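Local coordinates for protein CT253 (Chlamydia trachomatis serovar L2, PDB 6UXC) that is of unknown function but bears a lipoprotein signal, consistent with a membrane-anchored lipoprotein of the chlamydial cell, at residues Ile114-Arg119 and Gly167-Arg172; Glu136-Ser141 and Val178-Gly183. One frame throughout, in Å; residues are numbered along the deposited sequence.

Interaction 1: Ile114-Arg119 and Gly167-Arg172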
ATOM      1  N   ILE A 114      16.820  -0.678   8.911  1.00 35.76           N
ATOM      2  CA  ILE A 114      15.382  -0.755   9.076  1.00 38.02           C
ATOM      3  C   ILE A 114      14.801  -1.152   7.731  1.00 44.73           C
ATOM      4  O   ILE A 114      15.228  -0.651   6.684  1.00 34.01           O
ATOM      5  CB  ILE A 114      14.794   0.571   9.596  1.00 34.82           C
ATOM      6  CG1 ILE A 114      13.295   0.411   9.848  1.00 35.41           C
ATOM      7  CG2 ILE A 114      15.055   1.724   8.627  1.00 37.02           C
ATOM      8  CD1 ILE A 114      12.707   1.528  10.627  1.00 39.85           C
ATOM      9  N   SER A 115      13.863  -2.088   7.752  1.00 37.02           N
ATOM     10  CA  SER A 115      13.317  -2.623   6.518  1.00 35.26           C
ATOM     11  C   SER A 115      11.825  -2.833   6.675  1.00 36.33           C
ATOM     12  O   SER A 115      11.309  -2.983   7.787  1.00 33.02           O
ATOM     13  CB  SER A 115      13.978  -3.957   6.138  1.00 37.48           C
ATOM     14  OG  SER A 115      13.700  -4.928   7.129  1.00 42.16           O
ATOM     15  N   ALA A 116      11.141  -2.882   5.533  1.00 28.96           N
ATOM     16  CA  ALA A 116       9.722  -3.170   5.492  1.00 30.63           C
ATOM     17  C   ALA A 116       9.418  -4.025   4.274  1.00 31.63           C
ATOM     18  O   ALA A 116      10.118  -3.973   3.259  1.00 34.86           O
ATOM     19  CB  ALA A 116       8.863  -1.904   5.459  1.00 34.18           C
ATOM     20  N   SER A 117       8.378  -4.824   4.401  1.00 27.82           N
ATOM     21  CA  SER A 117       7.983  -5.782   3.381  1.00 33.33           C
ATOM     22  C   SER A 117       6.486  -5.641   3.185  1.00 31.12           C
ATOM     23  O   SER A 117       5.737  -5.634   4.167  1.00 32.41           O
ATOM     24  CB  SER A 117       8.348  -7.210   3.811  1.00 41.68           C
ATOM     25  OG  SER A 117       7.969  -8.165   2.849  1.00 54.68           O
ATOM     26  N   VAL A 118       6.046  -5.540   1.929  1.00 29.41           N
ATOM     27  CA  VAL A 118       4.633  -5.321   1.616  1.00 28.76           C
ATOM     28  C   VAL A 118       4.179  -6.324   0.562  1.00 32.39           C
ATOM     29  O   VAL A 118       4.809  -6.440  -0.498  1.00 33.45           O
ATOM     30  CB  VAL A 118       4.379  -3.890   1.108  1.00 30.42           C
ATOM     31  CG1 VAL A 118       2.934  -3.745   0.604  1.00 29.73           C
ATOM     32  CG2 VAL A 118       4.703  -2.890   2.194  1.00 28.75           C
ATOM     33  N   ARG A 119       3.070  -7.027   0.835  1.00 27.34           N
ATOM     34  CA  ARG A 119       2.430  -7.842  -0.192  1.00 28.68           C
ATOM     35  C   ARG A 119       1.420  -6.982  -0.949  1.00 26.17           C
ATOM     36  O   ARG A 119       0.453  -6.470  -0.367  1.00 27.59           O
ATOM     37  CB  ARG A 119       1.743  -9.093   0.351  1.00 27.44           C
ATOM     38  CG  ARG A 119       1.176  -9.929  -0.795  1.00 32.05           C
ATOM     39  CD  ARG A 119       0.461 -11.177  -0.322  1.00 38.52           C
ATOM     40  NE  ARG A 119       1.344 -12.064   0.394  1.00 50.61           N
ATOM     41  CZ  ARG A 119       1.260 -12.347   1.688  1.00 49.66           C
ATOM     42  NH1 ARG A 119       0.315 -11.825   2.459  1.00 48.22           N
ATOM     43  NH2 ARG A 119       2.141 -13.173   2.213  1.00 43.72           N
ATOM     44  N   GLY A 167      12.362   7.037   6.526  1.00 31.87           N
ATOM     45  CA  GLY A 167      11.685   7.804   5.490  1.00 33.47           C
ATOM     46  C   GLY A 167      12.268   7.548   4.114  1.00 37.25           C
ATOM     47  O   GLY A 167      11.534   7.455   3.126  1.00 35.44           O
ATOM     48  N   LEU A 168      13.589   7.416   4.042  1.00 35.52           N
ATOM     49  CA  LEU A 168      14.248   7.050   2.789  1.00 38.93           C
ATOM     50  C   LEU A 168      13.750   5.692   2.313  1.00 39.78           C
ATOM     51  O   LEU A 168      13.427   5.502   1.132  1.00 35.78           O
ATOM     52  CB  LEU A 168      15.759   7.020   3.014  1.00 39.13           C
ATOM     53  CG  LEU A 168      16.431   8.373   3.235  1.00 43.25           C
ATOM     54  CD1 LEU A 168      17.842   8.240   3.834  1.00 46.59           C
ATOM     55  CD2 LEU A 168      16.511   9.101   1.909  1.00 47.87           C
ATOM     56  N   MET A 169      13.694   4.731   3.239  1.00 32.44           N
ATOM     57  CA  MET A 169      13.235   3.385   2.928  1.00 32.48           C
ATOM     58  C   MET A 169      11.786   3.407   2.458  1.00 31.84           C
ATOM     59  O   MET A 169      11.449   2.828   1.414  1.00 33.47           O
ATOM     60  CB  MET A 169      13.407   2.502   4.168  1.00 36.16           C
ATOM     61  CG  MET A 169      13.139   1.030   3.958  1.00 35.97           C
ATOM     62  SD  MET A 169      11.442   0.602   4.352  1.00 33.19           S
ATOM     63  CE  MET A 169      11.449   0.740   6.147  1.00 31.49           C
ATOM     64  N   HIS A 170      10.928   4.110   3.194  1.00 28.22           N
ATOM     65  CA  HIS A 170       9.518   4.198   2.806  1.00 29.58           C
ATOM     66  C   HIS A 170       9.345   4.794   1.418  1.00 31.52           C
ATOM     67  O   HIS A 170       8.539   4.301   0.618  1.00 31.06           O
ATOM     68  CB  HIS A 170       8.755   5.031   3.820  1.00 31.44           C
ATOM     69  CG  HIS A 170       8.477   4.315   5.098  1.00 27.25           C
ATOM     70  ND1 HIS A 170       7.708   4.864   6.094  1.00 26.40           N
ATOM     71  CD2 HIS A 170       8.876   3.102   5.557  1.00 28.00           C
ATOM     72  CE1 HIS A 170       7.630   4.022   7.108  1.00 30.91           C
ATOM     73  NE2 HIS A 170       8.341   2.949   6.807  1.00 28.69           N
ATOM     74  N   GLN A 171      10.053   5.885   1.137  1.00 35.70           N
ATOM     75  CA  GLN A 171       9.911   6.562  -0.147  1.00 34.86           C
ATOM     76  C   GLN A 171      10.204   5.607  -1.299  1.00 33.35           C
ATOM     77  O   GLN A 171       9.439   5.532  -2.269  1.00 34.37           O
ATOM     78  CB  GLN A 171      10.843   7.773  -0.167  1.00 41.79           C
ATOM     79  CG  GLN A 171      10.630   8.713  -1.313  1.00 53.89           C
ATOM     80  CD  GLN A 171      11.606   9.863  -1.267  1.00 61.79           C
ATOM     81  OE1 GLN A 171      12.808   9.657  -1.108  1.00 70.64           O
ATOM     82  NE2 GLN A 171      11.097  11.080  -1.387  1.00 74.40           N
ATOM     83  N   ARG A 172      11.279   4.832  -1.192  1.00 33.44           N
ATOM     84  CA  ARG A 172      11.614   3.923  -2.287  1.00 38.54           C
ATOM     85  C   ARG A 172      10.553   2.837  -2.418  1.00 34.68           C
ATOM     86  O   ARG A 172      10.166   2.462  -3.534  1.00 35.53           O
ATOM     87  CB  ARG A 172      13.000   3.303  -2.080  1.00 42.04           C
ATOM     88  CG  ARG A 172      14.161   4.258  -2.345  1.00 46.28           C
ATOM     89  CD  ARG A 172      15.461   3.490  -2.635  1.00 57.77           C
ATOM     90  NE  ARG A 172      15.684   2.494  -1.602  1.00 42.55           N
ATOM     91  CZ  ARG A 172      16.259   2.754  -0.429  1.00 48.96           C
ATOM     92  NH1 ARG A 172      16.713   3.978  -0.163  1.00 47.99           N
ATOM     93  NH2 ARG A 172      16.402   1.781   0.463  1.00 44.06           N
TER
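Met-169 lays its terminal methyl over one face of the peptide joining Ser-115 to Ala-116, with CE 3.6 Å from Ser-115 C. Its SD rests above the same peptide, 3.7 Å from Ala-116 N, and also lies in the plane of the His-170 ring, at the ring's edge. That ring meets Phe-45 edge-to-face, and both its nitrogens are engaged, ND1 by Glu-44 and NE2 by Gln-103, which fixes its rotation. Strand 113-124 and helix 165-184 pack here as two layers, a helix on one face of a mixed β-sheet, with the short axes 8.6 Å apart and inclined by 26°. On this buried face Ala-116 is small enough to admit the thioether, its CB 3.8 Å from Met-169 CE. A longer apolar chain is met at Ile-114, whose CG1 comes within 4.1 Å of the same Met-169 CE, the two side chains crossing at about a right angle. Methionine suits the place because its unbranched chain can fold: CG leaves anti to the backbone N (chi1 -173°), then bends at chi2 and chi3 (-72°) to turn the methyl onto the peptide.

Interaction 2: Glu136-Ser141 and Val178-Gly183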
ATOM      1  N   GLU A 136       2.674  -9.807  -5.388  1.00 29.84           N
ATOM      2  CA  GLU A 136       4.115  -9.810  -5.221  1.00 29.08           C
ATOM      3  C   GLU A 136       4.461  -9.175  -3.894  1.00 30.80           C
ATOM      4  O   GLU A 136       3.803  -8.230  -3.456  1.00 30.73           O
ATOM      5  CB  GLU A 136       4.808  -9.059  -6.359  1.00 33.26           C
ATOM      6  CG  GLU A 136       6.346  -9.143  -6.317  1.00 39.66           C
ATOM      7  CD  GLU A 136       7.006  -8.456  -7.504  1.00 41.61           C
ATOM      8  OE1 GLU A 136       6.296  -7.829  -8.315  1.00 39.44           O
ATOM      9  OE2 GLU A 136       8.252  -8.554  -7.639  1.00 46.60           O
ATOM     10  N   ILE A 137       5.522  -9.687  -3.272  1.00 34.11           N
ATOM     11  CA  ILE A 137       6.076  -9.085  -2.066  1.00 33.12           C
ATOM     12  C   ILE A 137       7.228  -8.184  -2.478  1.00 36.90           C
ATOM     13  O   ILE A 137       8.190  -8.638  -3.110  1.00 35.23           O
ATOM     14  CB  ILE A 137       6.518 -10.156  -1.062  1.00 35.83           C
ATOM     15  CG1 ILE A 137       5.295 -10.972  -0.639  1.00 38.99           C
ATOM     16  CG2 ILE A 137       7.221  -9.516   0.118  1.00 37.20           C
ATOM     17  CD1 ILE A 137       5.601 -12.163   0.223  1.00 37.34           C
ATOM     18  N   LEU A 138       7.099  -6.906  -2.153  1.00 29.39           N
ATOM     19  CA  LEU A 138       8.082  -5.869  -2.391  1.00 34.35           C
ATOM     20  C   LEU A 138       8.696  -5.476  -1.054  1.00 30.95           C
ATOM     21  O   LEU A 138       8.039  -5.528  -0.006  1.00 31.30           O
ATOM     22  CB  LEU A 138       7.431  -4.647  -3.047  1.00 33.11           C
ATOM     23  CG  LEU A 138       6.631  -4.899  -4.334  1.00 29.82           C
ATOM     24  CD1 LEU A 138       5.981  -3.625  -4.825  1.00 32.86           C
ATOM     25  CD2 LEU A 138       7.498  -5.533  -5.426  1.00 32.27           C
ATOM     26  N   ASP A 139       9.960  -5.088  -1.075  1.00 32.52           N
ATOM     27  CA  ASP A 139      10.607  -4.742   0.177  1.00 35.03           C
ATOM     28  C   ASP A 139      11.649  -3.668  -0.075  1.00 34.19           C
ATOM     29  O   ASP A 139      12.044  -3.405  -1.211  1.00 33.81           O
ATOM     30  CB  ASP A 139      11.212  -5.974   0.857  1.00 36.04           C
ATOM     31  CG  ASP A 139      12.216  -6.712  -0.019  1.00 45.27           C
ATOM     32  OD1 ASP A 139      12.904  -6.074  -0.850  1.00 50.50           O
ATOM     33  OD2 ASP A 139      12.304  -7.945   0.133  1.00 62.70           O
ATOM     34  N   ALA A 140      12.048  -3.022   1.015  1.00 32.06           N
ATOM     35  CA  ALA A 140      13.047  -1.964   0.993  1.00 30.27           C
ATOM     36  C   ALA A 140      13.818  -2.018   2.305  1.00 38.15           C
ATOM     37  O   ALA A 140      13.302  -2.490   3.312  1.00 37.78           O
ATOM     38  CB  ALA A 140      12.397  -0.597   0.800  1.00 36.03           C
ATOM     39  N   SER A 141      15.073  -1.561   2.273  1.00 34.48           N
ATOM     40  CA  SER A 141      15.894  -1.562   3.469  1.00 40.69           C
ATOM     41  C   SER A 141      16.829  -0.367   3.435  1.00 43.65           C
ATOM     42  O   SER A 141      17.270   0.069   2.362  1.00 40.12           O
ATOM     43  CB  SER A 141      16.711  -2.848   3.603  1.00 42.24           C
ATOM     44  OG  SER A 141      17.525  -2.753   4.748  1.00 46.14           O
ATOM     45  N   VAL A 178       3.746   1.650  -6.406  1.00 28.91           N
ATOM     46  CA  VAL A 178       2.885   2.277  -7.398  1.00 26.89           C
ATOM     47  C   VAL A 178       3.371   1.971  -8.807  1.00 29.00           C
ATOM     48  O   VAL A 178       2.550   1.779  -9.709  1.00 31.62           O
ATOM     49  CB  VAL A 178       2.771   3.782  -7.135  1.00 27.99           C
ATOM     50  CG1 VAL A 178       2.067   4.471  -8.283  1.00 31.05           C
ATOM     51  CG2 VAL A 178       1.999   4.025  -5.850  1.00 31.42           C
ATOM     52  N   ALA A 179       4.686   1.857  -9.021  1.00 29.51           N
ATOM     53  CA  ALA A 179       5.178   1.511 -10.353  1.00 31.25           C
ATOM     54  C   ALA A 179       4.682   0.138 -10.778  1.00 31.20           C
ATOM     55  O   ALA A 179       4.307  -0.061 -11.944  1.00 35.13           O
ATOM     56  CB  ALA A 179       6.711   1.545 -10.392  1.00 35.24           C
ATOM     57  N   ARG A 180       4.672  -0.822  -9.837  1.00 31.18           N
ATOM     58  CA  ARG A 180       4.185  -2.163 -10.135  1.00 30.89           C
ATOM     59  C   ARG A 180       2.684  -2.166 -10.392  1.00 27.20           C
ATOM     60  O   ARG A 180       2.214  -2.826 -11.330  1.00 35.04           O
ATOM     61  CB  ARG A 180       4.512  -3.105  -8.981  1.00 30.59           C
ATOM     62  CG  ARG A 180       6.000  -3.347  -8.825  1.00 33.01           C
ATOM     63  CD  ARG A 180       6.570  -4.118 -10.016  1.00 48.68           C
ATOM     64  NE  ARG A 180       7.520  -5.112  -9.542  1.00 66.65           N
ATOM     65  CZ  ARG A 180       8.794  -4.859  -9.263  1.00 78.42           C
ATOM     66  NH1 ARG A 180       9.287  -3.637  -9.428  1.00 75.46           N
ATOM     67  NH2 ARG A 180       9.575  -5.838  -8.825  1.00 81.76           N
ATOM     68  N   VAL A 181       1.920  -1.449  -9.568  1.00 28.06           N
ATOM     69  CA  VAL A 181       0.480  -1.380  -9.788  1.00 28.66           C
ATOM     70  C   VAL A 181       0.199  -0.799 -11.166  1.00 29.52           C
ATOM     71  O   VAL A 181      -0.648  -1.306 -11.912  1.00 31.45           O
ATOM     72  CB  VAL A 181      -0.194  -0.559  -8.682  1.00 29.41           C
ATOM     73  CG1 VAL A 181      -1.684  -0.326  -9.028  1.00 29.08           C
ATOM     74  CG2 VAL A 181      -0.068  -1.311  -7.348  1.00 29.38           C
ATOM     75  N   GLU A 182       0.884   0.294 -11.510  1.00 29.01           N
ATOM     76  CA  GLU A 182       0.703   0.903 -12.826  1.00 30.19           C
ATOM     77  C   GLU A 182       0.994  -0.082 -13.936  1.00 34.50           C
ATOM     78  O   GLU A 182       0.259  -0.159 -14.939  1.00 35.51           O
ATOM     79  CB  GLU A 182       1.628   2.106 -12.972  1.00 30.96           C
ATOM     80  CG  GLU A 182       1.236   3.282 -12.148  1.00 34.35           C
ATOM     81  CD  GLU A 182       2.174   4.447 -12.351  1.00 43.17           C
ATOM     82  OE1 GLU A 182       3.367   4.215 -12.653  1.00 42.54           O
ATOM     83  OE2 GLU A 182       1.727   5.598 -12.206  1.00 43.78           O
ATOM     84  N   GLY A 183       2.095  -0.822 -13.792  1.00 33.55           N
ATOM     85  CA  GLY A 183       2.472  -1.768 -14.824  1.00 40.56           C
ATOM     86  C   GLY A 183       1.449  -2.871 -15.020  1.00 36.75           C
ATOM     87  O   GLY A 183       1.084  -3.202 -16.152  1.00 42.72           O
TER
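The NE and NH2 of Arg-180 present one flank of the guanidinium to Glu-136, each nitrogen serving one carboxylate oxygen. The pair joins the C-terminal half of helix 165-184 to strand 131-143, an outermost strand of the mixed sheet in this helix-on-sheet fold, at a partly buried margin of the helix-sheet interface. Arg-180 NE reaches Glu-136 OE1 at 3.2 Å, and Arg-180 NH2 reaches Glu-136 OE2 over the same 3.2 Å; both N-H groups point fairly straight at their acceptors, at 157° and 158°. Both oxygens are met on their syn sides, but from well out of the carboxylate plane, because the two flat groups are twisted 48° against each other. The third guanidinium nitrogen, NH1, is taken up by a salt bridge to Glu-176, one helical turn earlier, so every nitrogen of the group has an acidic partner. Glu-136 OE1 has a second partner as well, the hydroxyl of Tyr-134 two residues back on the strand. The guanidinium between them probably helps keep both carboxylates ionised. Glutamate suits its position because its extended chain carries the carboxylate out from the strand, while the longer arginine, bent at chi2 and chi3, comes across to it from the helix. Leu-138 supplies the apolar complement, its branches dividing the work. Leu-138 CD1 touches the aliphatic part of the arginine, 4.0 Å from Arg-180 CG. Leu-138 CD2 lies over one face of the guanidinium, displaced from the centre of the group and 4.0 Å from Arg-180 NH2.

Going from the N terminus, the chain lays down strands 19-28, 59-61 and 94-105 before reaching 114-119, turns back antiparallel through 136-141, and only later enters helix 165-184, which supplies 167-172 and then 178-183. Interaction 1 therefore closes a loop of 47 intervening residues and interaction 2 one of 36; since the first partners come in the same order as the second, the two loops cross rather than nest. The neighbouring strands are themselves joined by backbone hydrogen bonds, probably including Val-118 N to Leu-138 O at 2.8 Å. Together the contacts, centred about 10 Å apart, fasten two regions of one helix to the last two strands, 113-124 and 131-143, toward one edge of the sheet.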